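Local coordinates for YjbQ family protein (Sulfolobus solfataricus, PDB 1VPH) that is of unknown function but belongs to the YjbQ (UPF0047) family, forms a trimer and holds a potassium ion, at residues 19-24 / 139-144; 30-35 / 127-132; 46-51 / 114-119; 53-58 / 107-112. One frame throughout, in Å; residues are numbered along the deposited sequence.

Contact 1: 19-24 / 139-144; sequences DIYVST and ERHITV. With PO4 (phosphate ion), chain L.
I20 and V22 pair with I142 and R140 through four backbone hydrogen bonds. The strands are antiparallel, and the I20 N to I142 O bond is 2.8 Å long. The non-hydrogen-bonded pair Y21-H141 lies between them, and D19-T143 follows beyond I20-I142. There the backbone adds CA-H...O contacts from D19 to I142 O and from Y21 to R140 O.

The polar side-chain link is H141 to D19. H141 CG is anti to the backbone N (chi1 178°), and NE2 donates to D19 OD2, which lies at the ring edge. The N to O distance of 2.4 Å is very short and doubtful. The other carboxylate oxygen, D19 OD1, forms a salt bridge with R116 of the second subunit. H141 also lies beside the Y21 ring. The planes are 19° apart but slid, with little overlap, and Y21 CE1 is 3.5 Å from H141 CD2. An alanine in place of H141 would probably leave D19 OD2 without this donor and the Y21 ring without its flat neighbour.

I20, V22, I142 and R140 lie on the other face. V22 CG2 meets I142 CD1 at 4.0 Å. I20 CD1 meets V144 CG2 at 3.7 Å, and both residues pack on I40 of helix 34-44.

R140 is bent at chi2. Its NH1 donates to phosphate O4 at 2.9 Å, and its NH2 forms a salt bridge with E132. The phosphate probably came from the crystallisation liquor. The arrangement pairs strand 14-24, the outermost of the five-stranded antiparallel sheet within this chain, with strand 137-148.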
loop_
_atom_site.group_PDB
_atom_site.type_symbol
_atom_site.label_atom_id
_atom_site.label_comp_id
_atom_site.label_asym_id
_atom_site.label_seq_id
_atom_site.Cartn_x
_atom_site.Cartn_y
_atom_site.Cartn_z
ATOM N N ASP C 19 -9.368 -9.032 15.845
ATOM C CA ASP C 19 -9.708 -9.761 14.634
ATOM C C ASP C 19 -11.137 -9.477 14.223
ATOM O O ASP C 19 -12.040 -9.396 15.056
ATOM C CB ASP C 19 -9.543 -11.226 14.936
ATOM C CG ASP C 19 -8.173 -11.514 15.329
ATOM O OD1 ASP C 19 -7.834 -11.397 16.520
ATOM O OD2 ASP C 19 -7.381 -11.672 14.427
ATOM N N ILE C 20 -11.323 -9.345 12.927
ATOM C CA ILE C 20 -12.676 -9.185 12.367
ATOM C C ILE C 20 -12.875 -10.334 11.385
ATOM O O ILE C 20 -12.006 -10.635 10.604
ATOM C CB ILE C 20 -12.873 -7.758 11.650
ATOM C CG1 ILE C 20 -12.567 -6.610 12.609
ATOM C CG2 ILE C 20 -14.305 -7.545 11.079
ATOM C CD1 ILE C 20 -12.503 -5.209 11.941
ATOM N N TYR C 21 -14.025 -10.985 11.479
ATOM C CA TYR C 21 -14.381 -12.058 10.560
ATOM C C TYR C 21 -15.507 -11.635 9.701
ATOM O O TYR C 21 -16.454 -10.956 10.145
ATOM C CB TYR C 21 -14.789 -13.266 11.302
ATOM C CG TYR C 21 -13.652 -13.624 12.159
ATOM C CD1 TYR C 21 -12.586 -14.347 11.636
ATOM C CD2 TYR C 21 -13.579 -13.142 13.473
ATOM C CE1 TYR C 21 -11.508 -14.626 12.401
ATOM C CE2 TYR C 21 -12.501 -13.430 14.254
ATOM C CZ TYR C 21 -11.477 -14.205 13.724
ATOM O OH TYR C 21 -10.384 -14.492 14.498
ATOM N N VAL C 22 -15.421 -12.027 8.445
ATOM C CA VAL C 22 -16.478 -11.700 7.512
ATOM C C VAL C 22 -16.795 -12.925 6.674
ATOM O O VAL C 22 -15.918 -13.587 6.141
ATOM C CB VAL C 22 -16.154 -10.482 6.520
ATOM C CG1 VAL C 22 -17.175 -10.371 5.401
ATOM C CG2 VAL C 22 -16.095 -9.157 7.252
ATOM N N SER C 23 -18.076 -13.204 6.568
ATOM C CA SER C 23 -18.571 -14.187 5.620
ATOM C C SER C 23 -19.047 -13.438 4.374
ATOM O O SER C 23 -19.794 -12.468 4.454
ATOM C CB SER C 23 -19.721 -14.980 6.246
ATOM O OG SER C 23 -20.246 -15.889 5.316
ATOM N N THR C 24 -18.580 -13.851 3.207
ATOM C CA THR C 24 -18.929 -13.144 1.992
ATOM C C THR C 24 -19.920 -13.951 1.163
ATOM O O THR C 24 -19.839 -15.169 1.068
ATOM C CB THR C 24 -17.685 -12.791 1.137
ATOM O OG1 THR C 24 -16.988 -13.992 0.759
ATOM C CG2 THR C 24 -16.719 -11.875 1.951
ATOM N N GLU C 139 -15.266 -17.634 5.858
ATOM C CA GLU C 139 -14.452 -16.941 6.852
ATOM C C GLU C 139 -13.295 -16.190 6.200
ATOM O O GLU C 139 -12.244 -16.752 5.863
ATOM C CB GLU C 139 -13.962 -17.902 7.965
ATOM C CG GLU C 139 -13.076 -17.240 9.043
ATOM C CD GLU C 139 -12.569 -18.186 10.142
ATOM O OE1 GLU C 139 -12.872 -19.406 10.149
ATOM O OE2 GLU C 139 -11.859 -17.663 11.025
ATOM N N ARG C 140 -13.516 -14.905 6.017
ATOM C CA ARG C 140 -12.405 -13.978 5.738
ATOM C C ARG C 140 -11.980 -13.381 7.055
ATOM O O ARG C 140 -12.834 -12.896 7.811
ATOM C CB ARG C 140 -12.838 -12.873 4.803
ATOM C CG ARG C 140 -13.175 -13.328 3.401
ATOM C CD ARG C 140 -12.027 -14.101 2.798
ATOM N NE ARG C 140 -12.056 -14.068 1.330
ATOM C CZ ARG C 140 -11.117 -14.599 0.566
ATOM N NH1 ARG C 140 -10.088 -15.192 1.130
ATOM N NH2 ARG C 140 -11.209 -14.499 -0.785
ATOM N N HIS C 141 -10.688 -13.484 7.345
ATOM C CA HIS C 141 -10.116 -13.030 8.589
ATOM C C HIS C 141 -9.310 -11.752 8.318
ATOM O O HIS C 141 -8.370 -11.736 7.537
ATOM C CB HIS C 141 -9.229 -14.082 9.172
ATOM C CG HIS C 141 -8.562 -13.662 10.445
ATOM N ND1 HIS C 141 -7.428 -14.278 10.920
ATOM C CD2 HIS C 141 -8.845 -12.671 11.320
ATOM C CE1 HIS C 141 -7.040 -13.686 12.036
ATOM N NE2 HIS C 141 -7.880 -12.706 12.300
ATOM N N ILE C 142 -9.707 -10.680 8.995
ATOM C CA ILE C 142 -8.974 -9.426 8.976
ATOM C C ILE C 142 -8.300 -9.229 10.349
ATOM O O ILE C 142 -8.963 -9.285 11.390
ATOM C CB ILE C 142 -9.919 -8.235 8.760
ATOM C CG1 ILE C 142 -10.717 -8.363 7.438
ATOM C CG2 ILE C 142 -9.147 -6.909 8.719
ATOM C CD1 ILE C 142 -12.192 -8.142 7.585
ATOM N N THR C 143 -6.994 -9.022 10.342
ATOM C CA THR C 143 -6.271 -8.669 11.553
ATOM C C THR C 143 -6.255 -7.185 11.695
ATOM O O THR C 143 -5.968 -6.467 10.723
ATOM C CB THR C 143 -4.805 -9.148 11.433
ATOM O OG1 THR C 143 -4.844 -10.572 11.287
ATOM C CG2 THR C 143 -3.984 -8.772 12.652
ATOM N N VAL C 144 -6.504 -6.713 12.917
ATOM C CA VAL C 144 -6.400 -5.305 13.212
ATOM C C VAL C 144 -5.343 -5.191 14.279
ATOM O O VAL C 144 -5.507 -5.721 15.338
ATOM C CB VAL C 144 -7.723 -4.714 13.694
ATOM C CG1 VAL C 144 -7.618 -3.230 14.005
ATOM C CG2 VAL C 144 -8.866 -4.977 12.649
HETATM P P PO4 L . -6.975 -17.157 0.147
HETATM O O1 PO4 L . -7.726 -18.248 -0.501
HETATM O O2 PO4 L . -5.477 -17.267 -0.132
HETATM O O3 PO4 L . -7.053 -17.267 1.655
HETATM O O4 PO4 L . -7.596 -15.809 -0.121
#

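Contact 2: 30-35 / 127-132; sequences LVDITD and NIFLVE
The F129 ring meets L30 and D32 obliquely. Its CD1 is 3.6 Å from D32 CA, and its CE1 and CZ come near D32 OD2. The ring and carboxylate planes are 56° apart. M72 of helix 69-83 and V63 of strand 60-65 also touch F129. The N127 amide stands steeply to the D32 carboxylate, with 81° between the planes. N127 ND2 donates to D32 OD2 at 2.9 Å, on the syn lone pair, and the acceptor lies close to the amide plane. H67 ND1 is a second hydrogen-bond partner of D32 OD2.

D32 OD1 is gripped from T34. T34 N donates to it at 2.9 Å, which closes an Asx turn. T34 OG1 donates to it too, from the syn side. T34 OG1 sits beside its own backbone N, which lets both reach the same oxygen, and it also accepts from I128 N at 2.7 Å. This network lies where strand 29-32 gives way to helix 34-44, with I33 at the N-cap position. Strand 29-32 is an outer strand of a three-stranded antiparallel sheet, and strand 127-132 is its middle strand.

V31 and L130 form the hydrogen-bonded pair of the strands, with V31 N to L130 O at 2.9 Å. I33 N donates to I128 O almost straight, at 174°, and so continues the pairing past the strand end. The I33 and I128 side chains cross at about a right angle, with I33 CG1 3.7 Å from I128 CG2. On the face of F129, L30 and V131 lie side by side, with L30 CD2 3.7 Å from V131 CG2. L30 also packs on M72 and L76 of helix 69-83.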
loop_
_atom_site.group_PDB
_atom_site.type_symbol
_atom_site.label_atom_id
_atom_site.label_comp_id
_atom_site.label_asym_id
_atom_site.label_seq_id
_atom_site.Cartn_x
_atom_site.Cartn_y
_atom_site.Cartn_z
ATOM N N LEU C 30 -17.710 -5.732 -1.615
ATOM C CA LEU C 30 -17.020 -4.823 -0.689
ATOM C C LEU C 30 -17.781 -4.871 0.608
ATOM O O LEU C 30 -19.009 -4.748 0.594
ATOM C CB LEU C 30 -17.075 -3.392 -1.219
ATOM C CG LEU C 30 -16.152 -2.959 -2.335
ATOM C CD1 LEU C 30 -16.485 -1.506 -2.693
ATOM C CD2 LEU C 30 -14.707 -3.087 -1.933
ATOM N N VAL C 31 -17.077 -5.056 1.720
ATOM C CA VAL C 31 -17.732 -5.081 3.039
ATOM C C VAL C 31 -17.124 -4.012 3.913
ATOM O O VAL C 31 -15.915 -4.020 4.150
ATOM C CB VAL C 31 -17.599 -6.471 3.678
ATOM C CG1 VAL C 31 -18.251 -6.470 5.035
ATOM C CG2 VAL C 31 -18.292 -7.511 2.728
ATOM N N ASP C 32 -17.963 -3.060 4.350
ATOM C CA ASP C 32 -17.501 -1.929 5.182
ATOM C C ASP C 32 -17.190 -2.408 6.603
ATOM O O ASP C 32 -18.059 -2.987 7.257
ATOM C CB ASP C 32 -18.575 -0.812 5.243
ATOM C CG ASP C 32 -18.014 0.515 5.667
ATOM O OD1 ASP C 32 -17.194 0.536 6.642
ATOM O OD2 ASP C 32 -18.362 1.551 5.009
ATOM N N ILE C 33 -15.962 -2.205 7.055
ATOM C CA ILE C 33 -15.513 -2.637 8.371
ATOM C C ILE C 33 -15.055 -1.484 9.221
ATOM O O ILE C 33 -14.479 -1.672 10.296
ATOM C CB ILE C 33 -14.425 -3.717 8.279
ATOM C CG1 ILE C 33 -13.168 -3.170 7.579
ATOM C CG2 ILE C 33 -14.988 -4.904 7.585
ATOM C CD1 ILE C 33 -11.949 -4.095 7.720
ATOM N N THR C 34 -15.342 -0.270 8.759
ATOM C CA THR C 34 -14.847 0.942 9.413
ATOM C C THR C 34 -15.195 1.019 10.909
ATOM O O THR C 34 -14.310 1.258 11.740
ATOM C CB THR C 34 -15.359 2.275 8.729
ATOM O OG1 THR C 34 -15.225 2.205 7.304
ATOM C CG2 THR C 34 -14.580 3.448 9.279
ATOM N N ASP C 35 -16.464 0.784 11.247
ATOM C CA ASP C 35 -16.923 0.915 12.645
ATOM C C ASP C 35 -16.276 -0.130 13.543
ATOM O O ASP C 35 -15.930 0.224 14.670
ATOM C CB ASP C 35 -18.456 0.964 12.770
ATOM C CG ASP C 35 -19.072 2.280 12.211
ATOM O OD1 ASP C 35 -18.336 3.273 11.909
ATOM O OD2 ASP C 35 -20.320 2.337 12.107
ATOM N N ASN C 127 -13.793 5.317 4.182
ATOM C CA ASN C 127 -14.227 4.161 4.964
ATOM C C ASN C 127 -13.319 3.003 4.587
ATOM O O ASN C 127 -12.717 2.993 3.496
ATOM C CB ASN C 127 -15.694 3.849 4.654
ATOM C CG ASN C 127 -16.659 4.805 5.373
ATOM O OD1 ASN C 127 -16.400 6.008 5.540
ATOM N ND2 ASN C 127 -17.740 4.251 5.852
ATOM N N ILE C 128 -13.258 2.014 5.473
ATOM C CA ILE C 128 -12.363 0.875 5.297
ATOM C C ILE C 128 -13.159 -0.334 4.822
ATOM O O ILE C 128 -14.185 -0.702 5.439
ATOM C CB ILE C 128 -11.699 0.516 6.593
ATOM C CG1 ILE C 128 -10.944 1.726 7.167
ATOM C CG2 ILE C 128 -10.752 -0.632 6.360
ATOM C CD1 ILE C 128 -10.231 1.473 8.448
ATOM N N PHE C 129 -12.691 -0.968 3.740
ATOM C CA PHE C 129 -13.401 -2.111 3.149
ATOM C C PHE C 129 -12.545 -3.342 2.989
ATOM O O PHE C 129 -11.393 -3.302 2.527
ATOM C CB PHE C 129 -13.943 -1.772 1.772
ATOM C CG PHE C 129 -14.973 -0.665 1.742
ATOM C CD1 PHE C 129 -16.319 -0.940 1.909
ATOM C CD2 PHE C 129 -14.580 0.613 1.474
ATOM C CE1 PHE C 129 -17.254 0.072 1.830
ATOM C CE2 PHE C 129 -15.492 1.635 1.427
ATOM C CZ PHE C 129 -16.805 1.384 1.604
ATOM N N LEU C 130 -13.134 -4.461 3.310
ATOM C CA LEU C 130 -12.666 -5.750 2.840
ATOM C C LEU C 130 -13.107 -5.911 1.408
ATOM O O LEU C 130 -14.322 -5.719 1.078
ATOM C CB LEU C 130 -13.281 -6.874 3.683
ATOM C CG LEU C 130 -12.938 -8.217 3.024
ATOM C CD1 LEU C 130 -11.455 -8.483 3.235
ATOM C CD2 LEU C 130 -13.776 -9.346 3.573
ATOM N N VAL C 131 -12.160 -6.223 0.531
ATOM C CA VAL C 131 -12.491 -6.448 -0.881
ATOM C C VAL C 131 -12.452 -7.958 -1.098
ATOM O O VAL C 131 -11.408 -8.583 -0.921
ATOM C CB VAL C 131 -11.486 -5.744 -1.883
ATOM C CG1 VAL C 131 -12.031 -5.873 -3.335
ATOM C CG2 VAL C 131 -11.204 -4.320 -1.546
ATOM N N GLU C 132 -13.609 -8.549 -1.408
ATOM C CA GLU C 132 -13.697 -9.950 -1.745
ATOM C C GLU C 132 -13.689 -10.079 -3.237
ATOM O O GLU C 132 -14.452 -9.361 -3.919
ATOM C CB GLU C 132 -15.022 -10.560 -1.244
ATOM C CG GLU C 132 -15.293 -11.941 -1.794
ATOM C CD GLU C 132 -14.285 -12.941 -1.236
ATOM O OE1 GLU C 132 -14.564 -13.443 -0.141
ATOM O OE2 GLU C 132 -13.224 -13.186 -1.865
#

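Contact 3: 46-51 / 114-119; sequences IKNGIC and PVREGK
N48 OD1 lies only 2.7 Å from E117 OE2, although both are acceptors as modelled and no hydrogen bond is assigned between them. N48 OD1 does accept from E117 N at 2.8 Å, nearly in line with its C=O bond. N48 CG is anti to its carbonyl carbon (chi1 -60°), which places the amide within reach of E117. N48 ND2 is hydrogen-bonded to E149. An alanine in place of N48 would probably leave E117 N without this acceptor and E149 without the amide donor.

K47 and N48 form a classic beta bulge opposite E149. K47 O accepts from G118 N at 2.8 Å, in the carbonyl plane and on a lone pair. K47 CD lies 4.0 Å from G118 CA. G118 has positive phi, which favours glycine.

V115 carries the apolar side of the contact. Its CG2 is anti to the carbonyl carbon and meets C51 CB at 3.7 Å. Its CG1 lies near K47 O and I46 O. V41 of helix 34-44 touches both V115 and C51.

G49 and V115 are a hydrogen-bonded pair. G49 N reaches V115 O at 2.9 Å. In the return bond, V115 N sits above the carbonyl plane of G49. R116 forms a salt bridge with D19 of the third subunit.

R116 to K119 form a type I' turn, closed by two backbone bonds between those residues. The arrangement is a two-residue beta hairpin joining strands 110-116 and 119-120, docked against the bulge just before strand 49-55.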
loop_
_atom_site.group_PDB
_atom_site.type_symbol
_atom_site.label_atom_id
_atom_site.label_comp_id
_atom_site.label_asym_id
_atom_site.label_seq_id
_atom_site.Cartn_x
_atom_site.Cartn_y
_atom_site.Cartn_z
ATOM N N ILE C 46 -4.704 2.769 23.124
ATOM C CA ILE C 46 -3.533 3.452 22.562
ATOM C C ILE C 46 -4.051 4.800 22.034
ATOM O O ILE C 46 -5.120 4.847 21.415
ATOM C CB ILE C 46 -2.828 2.552 21.484
ATOM C CG1 ILE C 46 -2.191 1.325 22.155
ATOM C CG2 ILE C 46 -1.729 3.320 20.732
ATOM C CD1 ILE C 46 -1.683 0.275 21.236
ATOM N N LYS C 47 -3.326 5.875 22.309
ATOM C CA LYS C 47 -3.732 7.227 21.886
ATOM C C LYS C 47 -3.051 7.667 20.600
ATOM O O LYS C 47 -3.634 8.383 19.814
ATOM C CB LYS C 47 -3.473 8.247 23.002
ATOM C CG LYS C 47 -4.139 7.883 24.313
ATOM C CD LYS C 47 -5.658 7.706 24.238
ATOM C CE LYS C 47 -6.270 7.428 25.645
ATOM N NZ LYS C 47 -7.707 7.183 25.522
ATOM N N ASN C 48 -1.775 7.325 20.452
ATOM C CA ASN C 48 -0.965 7.834 19.350
ATOM C C ASN C 48 -0.147 6.710 18.780
ATOM O O ASN C 48 0.630 6.081 19.478
ATOM C CB ASN C 48 -0.055 8.931 19.873
ATOM C CG ASN C 48 -0.825 10.047 20.457
ATOM O OD1 ASN C 48 -1.777 10.532 19.818
ATOM N ND2 ASN C 48 -0.493 10.434 21.717
ATOM N N GLY C 49 -0.361 6.411 17.497
ATOM C CA GLY C 49 0.333 5.307 16.896
ATOM C C GLY C 49 -0.191 5.052 15.504
ATOM O O GLY C 49 -0.559 6.005 14.786
ATOM N N ILE C 50 -0.221 3.784 15.139
ATOM C CA ILE C 50 -0.698 3.382 13.846
ATOM C C ILE C 50 -1.688 2.242 13.988
ATOM O O ILE C 50 -1.708 1.526 14.993
ATOM C CB ILE C 50 0.440 2.975 12.873
ATOM C CG1 ILE C 50 1.287 1.850 13.448
ATOM C CG2 ILE C 50 1.347 4.183 12.576
ATOM C CD1 ILE C 50 2.148 1.153 12.426
ATOM N N CYS C 51 -2.543 2.103 12.978
ATOM C CA CYS C 51 -3.477 1.002 12.942
ATOM C C CYS C 51 -3.243 0.308 11.582
ATOM O O CYS C 51 -3.435 0.935 10.512
ATOM C CB CYS C 51 -4.887 1.492 13.083
ATOM S SG CYS C 51 -6.135 0.223 12.795
ATOM N N PRO C 114 -3.132 6.451 10.586
ATOM C CA PRO C 114 -2.649 7.022 11.815
ATOM C C PRO C 114 -3.717 6.893 12.892
ATOM O O PRO C 114 -4.900 6.832 12.584
ATOM C CB PRO C 114 -2.436 8.516 11.496
ATOM C CG PRO C 114 -2.612 8.645 10.029
ATOM C CD PRO C 114 -3.520 7.506 9.648
ATOM N N VAL C 115 -3.250 6.823 14.128
ATOM C CA VAL C 115 -4.079 6.894 15.318
ATOM C C VAL C 115 -3.547 8.066 16.124
ATOM O O VAL C 115 -2.369 8.132 16.415
ATOM C CB VAL C 115 -4.035 5.573 16.120
ATOM C CG1 VAL C 115 -4.779 5.725 17.482
ATOM C CG2 VAL C 115 -4.622 4.458 15.313
ATOM N N ARG C 116 -4.423 9.046 16.416
ATOM C CA ARG C 116 -3.966 10.325 16.942
ATOM C C ARG C 116 -4.949 10.834 17.958
ATOM O O ARG C 116 -6.173 10.749 17.772
ATOM C CB ARG C 116 -3.775 11.316 15.813
ATOM C CG ARG C 116 -3.020 12.587 16.246
ATOM C CD ARG C 116 -2.603 13.331 15.048
ATOM N NE ARG C 116 -1.808 14.533 15.302
ATOM C CZ ARG C 116 -1.477 15.398 14.345
ATOM N NH1 ARG C 116 -1.846 15.171 13.090
ATOM N NH2 ARG C 116 -0.772 16.495 14.616
ATOM N N GLU C 117 -4.395 11.307 19.078
ATOM C CA GLU C 117 -5.160 11.814 20.220
ATOM C C GLU C 117 -6.346 10.917 20.407
ATOM O O GLU C 117 -7.441 11.402 20.491
ATOM C CB GLU C 117 -5.560 13.298 20.084
ATOM C CG GLU C 117 -4.367 14.281 19.978
ATOM C CD GLU C 117 -3.041 13.718 20.492
ATOM O OE1 GLU C 117 -2.781 13.804 21.719
ATOM O OE2 GLU C 117 -2.250 13.198 19.657
ATOM N N GLY C 118 -6.101 9.601 20.354
ATOM C CA GLY C 118 -7.123 8.540 20.572
ATOM C C GLY C 118 -8.037 8.097 19.413
ATOM O O GLY C 118 -8.862 7.155 19.566
ATOM N N LYS C 119 -7.916 8.748 18.265
ATOM C CA LYS C 119 -8.867 8.506 17.181
ATOM C C LYS C 119 -8.159 7.926 15.944
ATOM O O LYS C 119 -7.059 8.274 15.677
ATOM C CB LYS C 119 -9.573 9.807 16.829
#

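Contact 4: 53-58 / 107-112; sequences IFVAHS and LGAERV. With PO4 (phosphate ion), chain L.
I53 and R111 form an antiparallel hydrogen-bonded pair, with I53 N to R111 O nearly straight at 174°, F54 and E110 form a non-hydrogen-bonded one, and V55 N adds a bond to A109 O at 2.9 Å.

F54 CG is anti to the backbone N (chi1 175°). E110 CB lies at the edge of the F54 ring, 3.8 Å from CD1, while A109 CB approaches CE1 obliquely. F113 of the second subunit also meets the F54 ring. E110 OE2 takes a hydrogen bond from V112 N of that subunit.

V55 CG2 lies 3.5 Å from A109 O, and A109 CB touches V55 O. I53 CD1 is close to R111 O, and the same side chain packs on I142 and I128.

The R111 guanidinium turns back on its own segment. NH1 and NH2 grip L107 O end-on, with that oxygen in the guanidinium plane. NH1 also donates to E110 O. Three bonds thus fix the group at the end of helix 98-107.

Beyond the strand, A56 centres an inverse gamma turn. H57 ND1 donates to phosphate O3 at 3.0 Å, at the ring edge. S58 N and S58 OG bind phosphate O2, the latter at 2.7 Å. T59 and R137 are further partners of this ion, which is probably from the crystallisation liquor. The arrangement is a central antiparallel strand pair that runs into a loop holding a phosphate here.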
loop_
_atom_site.group_PDB
_atom_site.type_symbol
_atom_site.label_atom_id
_atom_site.label_comp_id
_atom_site.label_asym_id
_atom_site.label_seq_id
_atom_site.Cartn_x
_atom_site.Cartn_y
_atom_site.Cartn_z
ATOM N N ILE C 53 -4.487 -2.695 9.208
ATOM C CA ILE C 53 -5.623 -3.536 8.883
ATOM C C ILE C 53 -5.184 -4.447 7.743
ATOM O O ILE C 53 -4.865 -3.954 6.648
ATOM C CB ILE C 53 -6.803 -2.658 8.389
ATOM C CG1 ILE C 53 -7.160 -1.596 9.428
ATOM C CG2 ILE C 53 -8.005 -3.526 8.035
ATOM C CD1 ILE C 53 -6.759 -0.204 9.039
ATOM N N PHE C 54 -5.157 -5.745 7.999
ATOM C CA PHE C 54 -4.402 -6.734 7.188
ATOM C C PHE C 54 -5.227 -8.000 6.981
ATOM O O PHE C 54 -5.836 -8.500 7.925
ATOM C CB PHE C 54 -3.070 -7.036 7.867
ATOM C CG PHE C 54 -2.252 -8.120 7.199
ATOM C CD1 PHE C 54 -1.326 -7.828 6.190
ATOM C CD2 PHE C 54 -2.402 -9.449 7.569
ATOM C CE1 PHE C 54 -0.608 -8.856 5.590
ATOM C CE2 PHE C 54 -1.663 -10.474 6.938
ATOM C CZ PHE C 54 -0.763 -10.157 5.974
ATOM N N VAL C 55 -5.270 -8.475 5.733
ATOM C CA VAL C 55 -5.866 -9.793 5.433
ATOM C C VAL C 55 -4.771 -10.764 5.038
ATOM O O VAL C 55 -3.925 -10.528 4.157
ATOM C CB VAL C 55 -6.945 -9.766 4.365
ATOM C CG1 VAL C 55 -8.063 -8.893 4.782
ATOM C CG2 VAL C 55 -6.420 -9.277 3.092
ATOM N N ALA C 56 -4.806 -11.899 5.678
ATOM C CA ALA C 56 -3.881 -12.988 5.379
ATOM C C ALA C 56 -4.447 -13.905 4.285
ATOM O O ALA C 56 -4.610 -15.120 4.503
ATOM C CB ALA C 56 -3.622 -13.807 6.627
ATOM N N HIS C 57 -4.861 -13.321 3.181
ATOM C CA HIS C 57 -5.606 -14.010 2.148
ATOM C C HIS C 57 -5.001 -13.511 0.859
ATOM O O HIS C 57 -4.593 -12.359 0.781
ATOM C CB HIS C 57 -7.084 -13.586 2.184
ATOM C CG HIS C 57 -7.845 -14.011 3.396
ATOM N ND1 HIS C 57 -8.118 -15.327 3.676
ATOM C CD2 HIS C 57 -8.460 -13.283 4.363
ATOM C CE1 HIS C 57 -8.846 -15.399 4.776
ATOM N NE2 HIS C 57 -9.079 -14.171 5.206
ATOM N N SER C 58 -4.916 -14.362 -0.154
ATOM C CA SER C 58 -4.334 -13.948 -1.410
ATOM C C SER C 58 -5.397 -13.600 -2.475
ATOM O O SER C 58 -5.023 -13.160 -3.587
ATOM C CB SER C 58 -3.415 -15.065 -1.884
ATOM O OG SER C 58 -4.208 -16.183 -2.274
ATOM N N LEU C 107 -4.031 -4.471 -5.296
ATOM C CA LEU C 107 -4.730 -3.628 -4.313
ATOM C C LEU C 107 -3.956 -3.599 -3.022
ATOM O O LEU C 107 -3.973 -2.602 -2.318
ATOM C CB LEU C 107 -6.111 -4.147 -4.071
ATOM C CG LEU C 107 -7.053 -3.889 -5.276
ATOM C CD1 LEU C 107 -8.370 -4.625 -5.169
ATOM C CD2 LEU C 107 -7.251 -2.378 -5.444
ATOM N N GLY C 108 -3.400 -4.739 -2.677
ATOM C CA GLY C 108 -2.666 -4.912 -1.433
ATOM C C GLY C 108 -3.517 -5.570 -0.326
ATOM O O GLY C 108 -4.720 -5.321 -0.190
ATOM N N ALA C 109 -2.840 -6.330 0.524
ATOM C CA ALA C 109 -3.473 -6.989 1.676
ATOM C C ALA C 109 -3.719 -6.087 2.860
ATOM O O ALA C 109 -4.404 -6.520 3.821
ATOM C CB ALA C 109 -2.579 -8.079 2.143
ATOM N N GLU C 110 -3.112 -4.892 2.860
ATOM C CA GLU C 110 -3.139 -4.035 4.077
ATOM C C GLU C 110 -3.299 -2.580 3.807
ATOM O O GLU C 110 -2.935 -2.110 2.724
ATOM C CB GLU C 110 -1.908 -4.239 4.933
ATOM C CG GLU C 110 -0.666 -3.405 4.623
ATOM C CD GLU C 110 0.262 -4.029 3.565
ATOM O OE1 GLU C 110 0.170 -5.254 3.320
ATOM O OE2 GLU C 110 1.107 -3.279 2.999
ATOM N N ARG C 111 -3.847 -1.876 4.794
ATOM C CA ARG C 111 -3.795 -0.462 4.808
ATOM C C ARG C 111 -3.353 -0.039 6.212
ATOM O O ARG C 111 -3.587 -0.731 7.182
ATOM C CB ARG C 111 -5.145 0.132 4.431
ATOM C CG ARG C 111 -5.561 0.033 2.992
ATOM C CD ARG C 111 -4.589 0.745 2.045
ATOM N NE ARG C 111 -5.106 0.672 0.688
ATOM C CZ ARG C 111 -4.850 -0.277 -0.194
ATOM N NH1 ARG C 111 -4.052 -1.284 0.097
ATOM N NH2 ARG C 111 -5.391 -0.195 -1.412
ATOM N N VAL C 112 -2.670 1.075 6.277
ATOM C CA VAL C 112 -2.126 1.597 7.559
ATOM C C VAL C 112 -2.705 2.998 7.771
ATOM O O VAL C 112 -2.673 3.844 6.842
ATOM C CB VAL C 112 -0.632 1.645 7.576
ATOM C CG1 VAL C 112 -0.114 2.196 8.903
ATOM C CG2 VAL C 112 -0.078 0.263 7.302
HETATM P P PO4 L . -6.975 -17.157 0.147
HETATM O O1 PO4 L . -7.726 -18.248 -0.501
HETATM O O2 PO4 L . -5.477 -17.267 -0.132
HETATM O O3 PO4 L . -7.053 -17.267 1.655
HETATM O O4 PO4 L . -7.596 -15.809 -0.121
#

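In the fold
Contacts 1, 3 and 4 share the five-stranded antiparallel sheet, and contact 2 lies in the three-stranded one. Contacts 3 and 4 use the same strands, 49-55 and 110-116, with centres about 19 Å apart. Strand 137-148 of contact 1 lies next to strand 49-55 of contact 4 in the sheet, and the centres of these contacts are about 11 Å apart. Along the chain the pairings enclose one another: contact 1 is outermost, then contact 2, contact 3 and contact 4. Contact 2 touches both contacts 1 and 4. L130 packs on R140 and V55, so the two sheets share a core. Contacts 1 and 4 together bind the phosphate. Contacts 1, 3 and 4 also meet other subunits, which ties the larger sheet to trimer assembly.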